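Long-range contacts in inositol 2-dehydrogenase/D-chiro-inositol 3-dehydrogenase (Lactobacillus casei, PDB 4MIY), which oxidises myo-inositol and D-chiro-inositol to their keto derivatives, with NAD as the hydride acceptor: residues 145-153 against 219-227; 160-170 against 205-213. One frame throughout, in Å; residues are numbered along the deposited sequence.

Overall arrangement
Both contacts belong to the C-terminal alpha/beta domain, whose mixed sheet packs against helix 168-185; the centres of contact 1 and contact 2 lie about 25 Å apart. Contact 1 joins strands 148-156 and 223-229 inside that sheet. Contact 2 comes between them along the chain: residues 160-170 follow the first strand and lead into helix 168-185, while residues 205-213 run into strand 212-218, the sheet neighbour of 223-229. The two meet where Leu227 packs on Pro211 and Leu213. One end of the domain carries loops, with the side chain of Asn163 about 8 Å from the bound NAD, while the sheet at contact 1 lies against a second subunit, which Pro211 and Leu213 of contact 2 also touch.

Contact 1: residues 145-153 against 219-227; sequences IGAPLVVRA and KKGTVIQVL. With SO4 (sulfate ion), chain U.
Two neighbouring parallel strands of the mixed sheet in the C-terminal domain meet here, Val150 pairing with Val223, Val151 with Ile224, Arg152 with Gln225 and Ala153 with Val226. Their axes run 4.7 Å apart and 9° from parallel. The backbone ladder starts loosely, with Val223 N 3.3 Å from Leu149 O, and tightens beyond it: Val151 N reaches Val223 O at 2.9 Å, and Val151 O, Ala153 N and Ala153 O continue the series with Gln225 N, Gln225 O and Leu227 N. The Thr222 hydroxyl donates to Pro148 O (OG1 to O 2.8 Å), approaching from above the carbonyl plane.

The strands are not consecutive: between them the chain passes through helix 168-185 and the antiparallel neighbours 189-195 and 212-218. Met181 of that helix packs on Ala153 and Ile224. On that face Val151 CB meets Ile224 CG1 at 4.0 Å. The other edge of strand 148-156 pairs with strand 237-244, where Leu149 and Val150 both face Ile243 in a classic beta bulge.

On the face bearing Val150 and Val223, the Arg152 and Gln225 side chains run alongside each other in the same sense, their guanidinium and amide planes 18° apart. Arg152 NE donates to Gln225 OE1 at 3.0 Å, almost straight along the C=O axis, and NH2 adds a weak bond to the same oxygen. A bend at chi3 (136°) turns the guanidinium so that its edge meets this oxygen. Arg152 NH1 also bonds Ala153 O of the second subunit, so a leucine in its place would probably leave Gln225 OE1 without its donor and the interface without this link. Lys220 NZ hydrogen-bonds O1 of a sulfate ion, probably from the crystallisation liquor, at 2.6 Å; Arg198 of the second subunit bonds it too.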
ATOM      1  N   ILE A 145      -6.671  -0.478 -20.172  1.00 13.76           N
ATOM      2  CA  ILE A 145      -7.901  -0.073 -19.521  1.00 11.75           C
ATOM      3  C   ILE A 145      -8.955   0.502 -20.472  1.00 14.65           C
ATOM      4  O   ILE A 145      -9.938   1.058 -20.060  1.00 14.37           O
ATOM      5  CB  ILE A 145      -7.686   0.898 -18.331  1.00 11.36           C
ATOM      6  CG1 ILE A 145      -7.221   2.265 -18.806  1.00 12.84           C
ATOM      7  CG2 ILE A 145      -6.771   0.285 -17.319  1.00 13.58           C
ATOM      8  CD1 ILE A 145      -7.131   3.284 -17.738  1.00 14.26           C
ATOM      9  N   GLY A 146      -8.734   0.288 -21.750  1.00 14.36           N
ATOM     10  CA  GLY A 146      -9.637   0.840 -22.720  1.00 16.03           C
ATOM     11  C   GLY A 146      -9.520   2.340 -22.836  1.00 13.66           C
ATOM     12  O   GLY A 146      -8.544   2.907 -22.504  1.00 16.11           O
ATOM     13  N   ALA A 147     -10.571   2.975 -23.299  1.00 13.87           N
ATOM     14  CA  ALA A 147     -10.562   4.407 -23.479  1.00 14.35           C
ATOM     15  C   ALA A 147     -10.692   5.157 -22.159  1.00 15.04           C
ATOM     16  O   ALA A 147     -11.422   4.780 -21.306  1.00 16.31           O
ATOM     17  CB  ALA A 147     -11.667   4.810 -24.413  1.00 15.94           C
ATOM     18  N   PRO A 148      -9.973   6.257 -22.046  1.00 13.65           N
ATOM     19  CA  PRO A 148     -10.057   7.132 -20.887  1.00 15.45           C
ATOM     20  C   PRO A 148     -11.324   7.954 -20.845  1.00 14.61           C
ATOM     21  O   PRO A 148     -11.594   8.700 -21.722  1.00 16.32           O
ATOM     22  CB  PRO A 148      -8.841   8.013 -21.035  1.00 14.35           C
ATOM     23  CG  PRO A 148      -8.535   7.992 -22.476  1.00 15.71           C
ATOM     24  CD  PRO A 148      -8.895   6.652 -22.959  1.00 14.95           C
ATOM     25  N   LEU A 149     -12.066   7.806 -19.774  1.00 12.66           N
ATOM     26  CA  LEU A 149     -13.378   8.386 -19.680  1.00 12.52           C
ATOM     27  C   LEU A 149     -13.351   9.599 -18.798  1.00 14.41           C
ATOM     28  O   LEU A 149     -13.943  10.581 -19.091  1.00 14.07           O
ATOM     29  CB  LEU A 149     -14.344   7.361 -19.116  1.00 14.59           C
ATOM     30  CG  LEU A 149     -14.470   6.077 -19.907  1.00 13.92           C
ATOM     31  CD1 LEU A 149     -15.290   5.080 -19.153  1.00 18.82           C
ATOM     32  CD2 LEU A 149     -15.039   6.362 -21.280  1.00 18.41           C
ATOM     33  N   VAL A 150     -12.655   9.466 -17.682  1.00 13.04           N
ATOM     34  CA  VAL A 150     -12.515  10.492 -16.681  1.00 14.23           C
ATOM     35  C   VAL A 150     -11.077  10.484 -16.167  1.00 13.84           C
ATOM     36  O   VAL A 150     -10.481   9.470 -16.109  1.00 13.60           O
ATOM     37  CB  VAL A 150     -13.496  10.279 -15.506  1.00 12.51           C
ATOM     38  CG1 VAL A 150     -13.289  11.338 -14.410  1.00 13.98           C
ATOM     39  CG2 VAL A 150     -14.927  10.291 -15.995  1.00 15.49           C
ATOM     40  N   VAL A 151     -10.551  11.655 -15.853  1.00 13.19           N
ATOM     41  CA  VAL A 151      -9.277  11.799 -15.188  1.00 13.02           C
ATOM     42  C   VAL A 151      -9.485  12.603 -13.906  1.00 13.67           C
ATOM     43  O   VAL A 151     -10.109  13.628 -13.921  1.00 15.19           O
ATOM     44  CB  VAL A 151      -8.233  12.515 -16.058  1.00 12.73           C
ATOM     45  CG1 VAL A 151      -6.935  12.731 -15.315  1.00 16.88           C
ATOM     46  CG2 VAL A 151      -7.968  11.776 -17.320  1.00 16.45           C
ATOM     47  N   ARG A 152      -8.992  12.084 -12.800  1.00 13.44           N
ATOM     48  CA  ARG A 152      -9.039  12.806 -11.557  1.00 14.97           C
ATOM     49  C   ARG A 152      -7.640  13.100 -11.062  1.00 14.49           C
ATOM     50  O   ARG A 152      -6.840  12.235 -10.962  1.00 15.98           O
ATOM     51  CB  ARG A 152      -9.804  12.039 -10.518  1.00 15.49           C
ATOM     52  CG  ARG A 152     -11.272  11.976 -10.799  1.00 23.20           C
ATOM     53  CD  ARG A 152     -12.035  11.238  -9.774  1.00 26.37           C
ATOM     54  NE  ARG A 152     -13.226  11.954  -9.454  1.00 27.75           N
ATOM     55  CZ  ARG A 152     -14.078  11.639  -8.493  1.00 24.00           C
ATOM     56  NH1 ARG A 152     -13.895  10.586  -7.741  1.00 24.04           N
ATOM     57  NH2 ARG A 152     -15.129  12.382  -8.320  1.00 27.41           N
ATOM     58  N   ALA A 153      -7.373  14.352 -10.744  1.00 12.58           N
ATOM     59  CA  ALA A 153      -6.058  14.759 -10.371  1.00 13.54           C
ATOM     60  C   ALA A 153      -6.078  15.737  -9.212  1.00 12.49           C
ATOM     61  O   ALA A 153      -7.058  16.379  -8.977  1.00 13.51           O
ATOM     62  CB  ALA A 153      -5.345  15.347 -11.545  1.00 13.94           C
ATOM     63  N   LYS A 219     -12.193  16.836 -26.649  0.76 14.91           N
ATOM     64  CA  LYS A 219     -12.923  16.597 -27.861  0.76 15.80           C
ATOM     65  C   LYS A 219     -13.511  15.201 -27.908  0.76 18.81           C
ATOM     66  O   LYS A 219     -14.600  15.023 -28.366  0.76 20.85           O
ATOM     67  CB  LYS A 219     -12.044  16.887 -29.073  0.76 17.60           C
ATOM     68  CG  LYS A 219     -12.734  16.750 -30.385  0.76 23.38           C
ATOM     69  CD  LYS A 219     -11.826  17.116 -31.576  0.76 25.82           C
ATOM     70  CE  LYS A 219     -12.413  16.631 -32.927  0.76 36.14           C
ATOM     71  NZ  LYS A 219     -11.790  17.291 -34.151  0.76 39.70           N
ATOM     72  N   LYS A 220     -12.807  14.214 -27.381  1.00 19.15           N
ATOM     73  CA  LYS A 220     -13.383  12.888 -27.317  1.00 21.14           C
ATOM     74  C   LYS A 220     -14.326  12.685 -26.144  1.00 19.09           C
ATOM     75  O   LYS A 220     -14.957  11.699 -26.072  1.00 20.86           O
ATOM     76  CB  LYS A 220     -12.337  11.784 -27.342  1.00 20.22           C
ATOM     77  CG  LYS A 220     -11.582  11.673 -28.602  1.00 24.90           C
ATOM     78  CD  LYS A 220     -10.543  10.566 -28.511  1.00 26.54           C
ATOM     79  CE  LYS A 220      -9.739  10.464 -29.742  1.00 30.80           C
ATOM     80  NZ  LYS A 220      -8.786   9.327 -29.787  1.00 34.10           N
ATOM     81  N   GLY A 221     -14.427  13.660 -25.266  1.00 19.96           N
ATOM     82  CA  GLY A 221     -15.424  13.638 -24.225  1.00 18.11           C
ATOM     83  C   GLY A 221     -14.921  13.319 -22.834  1.00 16.64           C
ATOM     84  O   GLY A 221     -15.664  13.297 -21.922  1.00 18.23           O
ATOM     85  N   THR A 222     -13.641  13.073 -22.723  1.00 18.68           N
ATOM     86  CA  THR A 222     -13.041  12.829 -21.448  1.00 16.73           C
ATOM     87  C   THR A 222     -13.201  14.048 -20.580  1.00 17.64           C
ATOM     88  O   THR A 222     -13.026  15.133 -21.013  1.00 17.26           O
ATOM     89  CB  THR A 222     -11.546  12.518 -21.619  1.00 16.28           C
ATOM     90  OG1 THR A 222     -11.421  11.405 -22.487  1.00 17.05           O
ATOM     91  CG2 THR A 222     -10.902  12.184 -20.283  1.00 17.60           C
ATOM     92  N   VAL A 223     -13.574  13.821 -19.335  1.00 15.25           N
ATOM     93  CA  VAL A 223     -13.667  14.876 -18.372  1.00 13.54           C
ATOM     94  C   VAL A 223     -12.541  14.770 -17.354  1.00 16.60           C
ATOM     95  O   VAL A 223     -12.296  13.727 -16.801  1.00 15.80           O
ATOM     96  CB  VAL A 223     -15.026  14.864 -17.664  1.00 17.06           C
ATOM     97  CG1 VAL A 223     -15.071  15.922 -16.644  1.00 16.84           C
ATOM     98  CG2 VAL A 223     -16.112  15.068 -18.649  1.00 18.89           C
ATOM     99  N   ILE A 224     -11.894  15.897 -17.134  1.00 14.24           N
ATOM    100  CA  ILE A 224     -10.806  16.024 -16.215  1.00 13.98           C
ATOM    101  C   ILE A 224     -11.209  16.883 -15.019  1.00 15.02           C
ATOM    102  O   ILE A 224     -11.624  17.985 -15.178  1.00 14.48           O
ATOM    103  CB  ILE A 224      -9.585  16.631 -16.902  1.00 15.41           C
ATOM    104  CG1 ILE A 224      -9.193  15.798 -18.114  1.00 15.18           C
ATOM    105  CG2 ILE A 224      -8.448  16.741 -15.955  1.00 19.49           C
ATOM    106  CD1 ILE A 224      -8.677  16.595 -19.209  1.00 19.65           C
ATOM    107  N   GLN A 225     -11.097  16.300 -13.838  1.00 14.58           N
ATOM    108  CA  GLN A 225     -11.353  16.989 -12.600  1.00 13.84           C
ATOM    109  C   GLN A 225     -10.081  17.186 -11.803  1.00 13.45           C
ATOM    110  O   GLN A 225      -9.545  16.247 -11.294  1.00 14.50           O
ATOM    111  CB  GLN A 225     -12.361  16.219 -11.755  1.00 13.53           C
ATOM    112  CG  GLN A 225     -13.711  16.055 -12.380  1.00 15.31           C
ATOM    113  CD  GLN A 225     -14.673  15.316 -11.525  1.00 19.58           C
ATOM    114  OE1 GLN A 225     -14.330  14.392 -10.885  1.00 21.66           O
ATOM    115  NE2 GLN A 225     -15.877  15.749 -11.511  1.00 17.80           N
ATOM    116  N   VAL A 226      -9.626  18.419 -11.694  1.00 14.06           N
ATOM    117  CA  VAL A 226      -8.429  18.733 -10.947  1.00 14.48           C
ATOM    118  C   VAL A 226      -8.758  19.501  -9.668  1.00 14.83           C
ATOM    119  O   VAL A 226      -9.466  20.448  -9.706  1.00 16.49           O
ATOM    120  CB  VAL A 226      -7.429  19.574 -11.757  1.00 14.70           C
ATOM    121  CG1 VAL A 226      -6.121  19.675 -11.040  1.00 14.81           C
ATOM    122  CG2 VAL A 226      -7.184  18.994 -13.074  1.00 15.67           C
ATOM    123  N   LEU A 227      -8.242  19.013  -8.554  1.00 13.14           N
ATOM    124  CA  LEU A 227      -8.237  19.724  -7.294  1.00 13.53           C
ATOM    125  C   LEU A 227      -6.948  20.486  -7.140  1.00 14.75           C
ATOM    126  O   LEU A 227      -5.895  19.912  -7.155  1.00 13.97           O
ATOM    127  CB  LEU A 227      -8.367  18.751  -6.129  1.00 16.50           C
ATOM    128  CG  LEU A 227      -8.170  19.321  -4.720  1.00 13.54           C
ATOM    129  CD1 LEU A 227      -9.237  20.362  -4.391  1.00 16.04           C
ATOM    130  CD2 LEU A 227      -8.193  18.205  -3.745  1.00 18.67           C
TER
HETATM  131  S   SO4 U 406      -9.524   6.722 -27.508  0.54 22.30           S
HETATM  132  O1  SO4 U 406      -8.532   7.174 -28.428  0.54 25.62           O
HETATM  133  O2  SO4 U 406     -10.779   6.553 -28.186  0.54 28.74           O
HETATM  134  O3  SO4 U 406      -9.104   5.481 -26.990  0.54 24.18           O
HETATM  135  O4  SO4 U 406      -9.596   7.677 -26.464  0.54 19.65           O

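Contact 2: residues 160-170 against 205-213; sequences VASNYSNEMAI and NEGLHDPQL
Among the polar contacts, the carboxamide of Asn205 grips the type I turn Ala161-Tyr164. Its ND2 donates to Ala161 O at 2.8 Å and to Tyr164 O at 3.0 Å, both acceptors lying close to the amide plane, so that the pair fixes the rotation of the group. Tyr164 O receives its bond on a lone pair, whereas Ala161 O also accepts Tyr164 N, the bond that closes the turn. A water donates to both Asn205 OD1 and Val160 O, and a second water joins Asn166 N to Glu206 O.

Asn166 reaches across from the other segment, this time as acceptor. With CG anti to the backbone N (chi1 -160°), its OD1 accepts His209 N at 2.9 Å, the donor standing 40° out of the carbonyl plane. The amide comes to the edge of the His209 imidazole, the two planes 60° apart, and its ND2 bonds the Tyr196 hydroxyl. Gln212 NE2 donates to His209 O at 2.9 Å and also lies against Ala169 CB.

Apolar contacts centre on Leu208. Its CD2 meets Val160 CG2 tip to tip at 4.1 Å, while CD1 comes to the edge of the Tyr164 ring, 4.0 Å from CE1. That ring is sandwiched between Val160 CG1 over one face and Met168 CB over the other, and its hydroxyl bonds Thr173.

Turns and capping complete the arrangement. Residues 205-208 form a type II turn with Gly207 at positive phi, and Ser165 and Met168 form a capping box, Ser165 OG accepting Met168 N at 3.3 Å. Two loops are thereby clasped beside the N-terminal end of helix 168-185 and just ahead of strand 212-218, at the loop-bearing end of this Gfo/Idh/MocA-type alpha/beta domain.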
ATOM      1  N   VAL A 160       1.655  29.028   0.583  1.00 18.35           N
ATOM      2  CA  VAL A 160       2.132  29.955  -0.433  1.00 19.44           C
ATOM      3  C   VAL A 160       2.703  31.232   0.124  1.00 22.48           C
ATOM      4  O   VAL A 160       2.451  31.586   1.230  1.00 23.64           O
ATOM      5  CB  VAL A 160       1.065  30.276  -1.471  1.00 20.33           C
ATOM      6  CG1 VAL A 160       0.717  29.015  -2.225  1.00 20.61           C
ATOM      7  CG2 VAL A 160      -0.162  30.878  -0.838  1.00 19.31           C
ATOM      8  N   ALA A 161       3.520  31.882  -0.681  1.00 21.02           N
ATOM      9  CA  ALA A 161       4.117  33.133  -0.282  1.00 23.57           C
ATOM     10  C   ALA A 161       3.107  34.246  -0.356  1.00 23.27           C
ATOM     11  O   ALA A 161       2.063  34.098  -0.947  1.00 21.46           O
ATOM     12  CB  ALA A 161       5.269  33.430  -1.135  1.00 26.08           C
ATOM     13  N   SER A 162       3.464  35.354   0.274  1.00 24.33           N
ATOM     14  CA  SER A 162       2.663  36.568   0.308  1.00 24.36           C
ATOM     15  C   SER A 162       2.234  37.083  -1.038  1.00 23.73           C
ATOM     16  O   SER A 162       1.187  37.637  -1.172  1.00 22.71           O
ATOM     17  CB  SER A 162       3.461  37.673   1.009  1.00 30.61           C
ATOM     18  OG  SER A 162       3.903  37.193   2.243  1.00 42.65           O
ATOM     19  N   ASN A 163       3.063  36.865  -2.025  1.00 23.79           N
ATOM     20  CA  ASN A 163       2.836  37.376  -3.328  1.00 21.41           C
ATOM     21  C   ASN A 163       1.962  36.501  -4.243  1.00 23.52           C
ATOM     22  O   ASN A 163       1.774  36.822  -5.377  1.00 25.15           O
ATOM     23  CB  ASN A 163       4.184  37.651  -3.959  1.00 25.10           C
ATOM     24  CG  ASN A 163       4.776  36.444  -4.565  1.00 31.06           C
ATOM     25  OD1 ASN A 163       4.650  35.371  -4.063  1.00 33.78           O
ATOM     26  ND2 ASN A 163       5.407  36.622  -5.694  1.00 36.61           N
ATOM     27  N   TYR A 164       1.434  35.407  -3.721  1.00 18.60           N
ATOM     28  CA  TYR A 164       0.692  34.463  -4.544  1.00 20.32           C
ATOM     29  C   TYR A 164      -0.740  34.876  -4.724  1.00 17.08           C
ATOM     30  O   TYR A 164      -1.447  35.007  -3.788  1.00 20.14           O
ATOM     31  CB  TYR A 164       0.770  33.073  -3.928  1.00 18.57           C
ATOM     32  CG  TYR A 164       0.275  31.920  -4.757  1.00 16.71           C
ATOM     33  CD1 TYR A 164      -1.066  31.628  -4.841  1.00 17.22           C
ATOM     34  CD2 TYR A 164       1.153  31.073  -5.407  1.00 19.35           C
ATOM     35  CE1 TYR A 164      -1.508  30.572  -5.579  1.00 19.01           C
ATOM     36  CE2 TYR A 164       0.701  30.001  -6.142  1.00 17.25           C
ATOM     37  CZ  TYR A 164      -0.611  29.750  -6.211  1.00 16.54           C
ATOM     38  OH  TYR A 164      -1.080  28.692  -6.919  1.00 18.76           O
ATOM     39  N   SER A 165      -1.156  35.022  -5.961  1.00 18.68           N
ATOM     40  CA  SER A 165      -2.452  35.592  -6.259  1.00 21.06           C
ATOM     41  C   SER A 165      -3.431  34.554  -6.759  1.00 19.53           C
ATOM     42  O   SER A 165      -3.050  33.472  -7.097  1.00 18.35           O
ATOM     43  CB  SER A 165      -2.280  36.644  -7.349  1.00 21.47           C
ATOM     44  OG  SER A 165      -1.917  36.050  -8.570  1.00 21.04           O
ATOM     45  N   ASN A 166      -4.698  34.919  -6.817  1.00 17.56           N
ATOM     46  CA  ASN A 166      -5.714  34.046  -7.348  1.00 16.93           C
ATOM     47  C   ASN A 166      -5.378  33.569  -8.746  1.00 20.90           C
ATOM     48  O   ASN A 166      -5.641  32.466  -9.084  1.00 19.28           O
ATOM     49  CB  ASN A 166      -7.093  34.703  -7.337  1.00 17.63           C
ATOM     50  CG  ASN A 166      -8.197  33.708  -7.408  1.00 18.10           C
ATOM     51  OD1 ASN A 166      -8.218  32.784  -6.639  1.00 18.53           O
ATOM     52  ND2 ASN A 166      -9.105  33.880  -8.328  1.00 19.70           N
ATOM     53  N   GLU A 167      -4.803  34.449  -9.546  1.00 20.33           N
ATOM     54  CA  GLU A 167      -4.486  34.134 -10.905  1.00 21.78           C
ATOM     55  C   GLU A 167      -3.340  33.134 -11.001  1.00 18.65           C
ATOM     56  O   GLU A 167      -3.289  32.356 -11.906  1.00 19.40           O
ATOM     57  CB  GLU A 167      -4.191  35.417 -11.638  1.00 25.73           C
ATOM     58  CG  GLU A 167      -5.413  36.358 -11.743  1.00 29.36           C
ATOM     59  CD  GLU A 167      -5.792  37.210 -10.464  1.00 33.56           C
ATOM     60  OE1 GLU A 167      -5.046  37.354  -9.494  1.00 27.92           O
ATOM     61  OE2 GLU A 167      -6.905  37.741 -10.456  1.00 42.94           O
ATOM     62  N   MET A 168      -2.438  33.183 -10.056  1.00 17.83           N
ATOM     63  CA  MET A 168      -1.329  32.258 -10.002  1.00 19.28           C
ATOM     64  C   MET A 168      -1.736  30.822  -9.719  1.00 18.76           C
ATOM     65  O   MET A 168      -1.013  29.924 -10.025  1.00 18.75           O
ATOM     66  CB  MET A 168      -0.305  32.725  -8.996  1.00 18.05           C
ATOM     67  CG  MET A 168       0.530  33.871  -9.533  1.00 21.78           C
ATOM     68  SD  MET A 168       1.312  34.921  -8.335  1.00 22.92           S
ATOM     69  CE  MET A 168       2.512  33.862  -7.668  1.00 22.54           C
ATOM     70  N   ALA A 169      -2.916  30.637  -9.172  1.00 18.39           N
ATOM     71  CA  ALA A 169      -3.448  29.308  -9.044  1.00 18.09           C
ATOM     72  C   ALA A 169      -3.545  28.660 -10.396  1.00 19.23           C
ATOM     73  O   ALA A 169      -3.417  27.489 -10.515  1.00 17.68           O
ATOM     74  CB  ALA A 169      -4.802  29.321  -8.372  1.00 18.16           C
ATOM     75  N   ILE A 170      -3.789  29.466 -11.412  1.00 16.66           N
ATOM     76  CA  ILE A 170      -3.767  28.989 -12.785  1.00 17.16           C
ATOM     77  C   ILE A 170      -2.345  29.046 -13.371  1.00 18.96           C
ATOM     78  O   ILE A 170      -1.807  28.066 -13.756  1.00 19.79           O
ATOM     79  CB  ILE A 170      -4.735  29.790 -13.703  1.00 17.35           C
ATOM     80  CG1 ILE A 170      -6.138  29.874 -13.133  1.00 18.68           C
ATOM     81  CG2 ILE A 170      -4.773  29.221 -15.103  1.00 19.51           C
ATOM     82  CD1 ILE A 170      -6.745  28.601 -12.733  1.00 20.06           C
ATOM     83  N   ASN A 205      -3.898  35.384   1.895  1.00 19.41           N
ATOM     84  CA  ASN A 205      -3.597  36.239   0.779  1.00 18.92           C
ATOM     85  C   ASN A 205      -4.811  36.885   0.172  1.00 20.21           C
ATOM     86  O   ASN A 205      -5.746  36.213  -0.173  1.00 19.08           O
ATOM     87  CB  ASN A 205      -2.887  35.444  -0.327  1.00 20.22           C
ATOM     88  CG  ASN A 205      -1.495  35.010   0.052  1.00 21.34           C
ATOM     89  OD1 ASN A 205      -1.180  34.855   1.191  1.00 27.92           O
ATOM     90  ND2 ASN A 205      -0.675  34.817  -0.925  1.00 18.45           N
ATOM     91  N   GLU A 206      -4.757  38.186  -0.010  1.00 20.97           N
ATOM     92  CA  GLU A 206      -5.881  38.881  -0.577  1.00 21.76           C
ATOM     93  C   GLU A 206      -6.239  38.362  -1.945  1.00 18.36           C
ATOM     94  O   GLU A 206      -5.430  38.282  -2.804  1.00 19.31           O
ATOM     95  CB  GLU A 206      -5.639  40.402  -0.631  1.00 25.16           C
ATOM     96  CG  GLU A 206      -6.860  41.242  -0.970  1.00 26.41           C
ATOM     97  CD  GLU A 206      -6.587  42.756  -1.043  0.49 27.01           C
ATOM     98  OE1 GLU A 206      -7.532  43.520  -0.833  0.77 31.25           O
ATOM     99  OE2 GLU A 206      -5.450  43.121  -1.375  0.71 32.17           O
ATOM    100  N   GLY A 207      -7.507  38.020  -2.085  1.00 20.30           N
ATOM    101  CA  GLY A 207      -8.078  37.656  -3.356  1.00 20.58           C
ATOM    102  C   GLY A 207      -7.924  36.197  -3.754  1.00 18.26           C
ATOM    103  O   GLY A 207      -8.505  35.773  -4.679  1.00 19.33           O
ATOM    104  N   LEU A 208      -7.111  35.472  -3.024  1.00 20.16           N
ATOM    105  CA  LEU A 208      -6.869  34.073  -3.327  1.00 18.98           C
ATOM    106  C   LEU A 208      -7.963  33.182  -2.852  1.00 17.25           C
ATOM    107  O   LEU A 208      -8.280  33.157  -1.691  1.00 19.82           O
ATOM    108  CB  LEU A 208      -5.573  33.639  -2.685  1.00 17.55           C
ATOM    109  CG  LEU A 208      -5.231  32.163  -2.814  1.00 16.85           C
ATOM    110  CD1 LEU A 208      -5.090  31.837  -4.272  1.00 16.92           C
ATOM    111  CD2 LEU A 208      -3.966  31.845  -2.028  1.00 20.02           C
ATOM    112  N   HIS A 209      -8.552  32.471  -3.790  1.00 16.33           N
ATOM    113  CA  HIS A 209      -9.479  31.414  -3.479  1.00 15.68           C
ATOM    114  C   HIS A 209      -8.712  30.112  -3.411  1.00 19.13           C
ATOM    115  O   HIS A 209      -7.951  29.814  -4.284  1.00 17.64           O
ATOM    116  CB  HIS A 209     -10.521  31.277  -4.558  1.00 17.49           C
ATOM    117  CG  HIS A 209     -11.414  32.460  -4.682  1.00 19.19           C
ATOM    118  ND1 HIS A 209     -12.620  32.550  -4.031  1.00 21.67           N
ATOM    119  CD2 HIS A 209     -11.277  33.601  -5.387  1.00 21.58           C
ATOM    120  CE1 HIS A 209     -13.196  33.695  -4.344  1.00 20.33           C
ATOM    121  NE2 HIS A 209     -12.401  34.354  -5.163  1.00 23.18           N
ATOM    122  N   ASP A 210      -8.931  29.381  -2.338  1.00 16.56           N
ATOM    123  CA  ASP A 210      -8.338  28.084  -2.142  1.00 15.91           C
ATOM    124  C   ASP A 210      -9.235  27.248  -1.257  1.00 17.39           C
ATOM    125  O   ASP A 210      -9.595  27.649  -0.204  1.00 18.06           O
ATOM    126  CB  ASP A 210      -6.979  28.230  -1.501  1.00 17.88           C
ATOM    127  CG  ASP A 210      -6.144  26.957  -1.567  1.00 19.72           C
ATOM    128  OD1 ASP A 210      -6.002  26.405  -2.648  1.00 17.85           O
ATOM    129  OD2 ASP A 210      -5.645  26.570  -0.543  1.00 17.84           O
ATOM    130  N   PRO A 211      -9.567  26.051  -1.707  1.00 16.19           N
ATOM    131  CA  PRO A 211      -9.130  25.392  -2.925  1.00 16.63           C
ATOM    132  C   PRO A 211      -9.854  25.829  -4.165  1.00 15.30           C
ATOM    133  O   PRO A 211     -10.741  26.605  -4.068  1.00 17.05           O
ATOM    134  CB  PRO A 211      -9.396  23.914  -2.617  1.00 14.16           C
ATOM    135  CG  PRO A 211     -10.384  23.904  -1.680  1.00 19.58           C
ATOM    136  CD  PRO A 211     -10.198  25.111  -0.807  1.00 17.23           C
ATOM    137  N   GLN A 212      -9.440  25.326  -5.316  1.00 14.74           N
ATOM    138  CA  GLN A 212     -10.129  25.547  -6.573  1.00 14.94           C
ATOM    139  C   GLN A 212     -10.349  24.217  -7.269  1.00 15.82           C
ATOM    140  O   GLN A 212      -9.525  23.343  -7.175  1.00 15.98           O
ATOM    141  CB  GLN A 212      -9.371  26.508  -7.490  1.00 16.53           C
ATOM    142  CG  GLN A 212      -9.196  27.854  -6.875  1.00 16.71           C
ATOM    143  CD  GLN A 212      -8.631  28.897  -7.774  1.00 16.20           C
ATOM    144  OE1 GLN A 212      -8.781  28.858  -8.955  1.00 18.60           O
ATOM    145  NE2 GLN A 212      -7.987  29.854  -7.179  1.00 18.09           N
ATOM    146  N   LEU A 213     -11.473  24.072  -7.926  1.00 14.94           N
ATOM    147  CA  LEU A 213     -11.754  22.893  -8.691  1.00 15.51           C
ATOM    148  C   LEU A 213     -11.771  23.262 -10.153  1.00 18.12           C
ATOM    149  O   LEU A 213     -12.463  24.166 -10.526  1.00 19.95           O
ATOM    150  CB  LEU A 213     -13.087  22.330  -8.295  1.00 15.73           C
ATOM    151  CG  LEU A 213     -13.196  21.825  -6.850  1.00 15.08           C
ATOM    152  CD1 LEU A 213     -14.608  21.539  -6.488  1.00 17.60           C
ATOM    153  CD2 LEU A 213     -12.364  20.595  -6.663  1.00 18.01           C
TER
HETATM  154  O   HOH W   1       1.063  33.949   2.432  1.00 29.95           O
HETATM  155  O   HOH W   2      -5.451  37.471  -5.630  1.00 22.95           O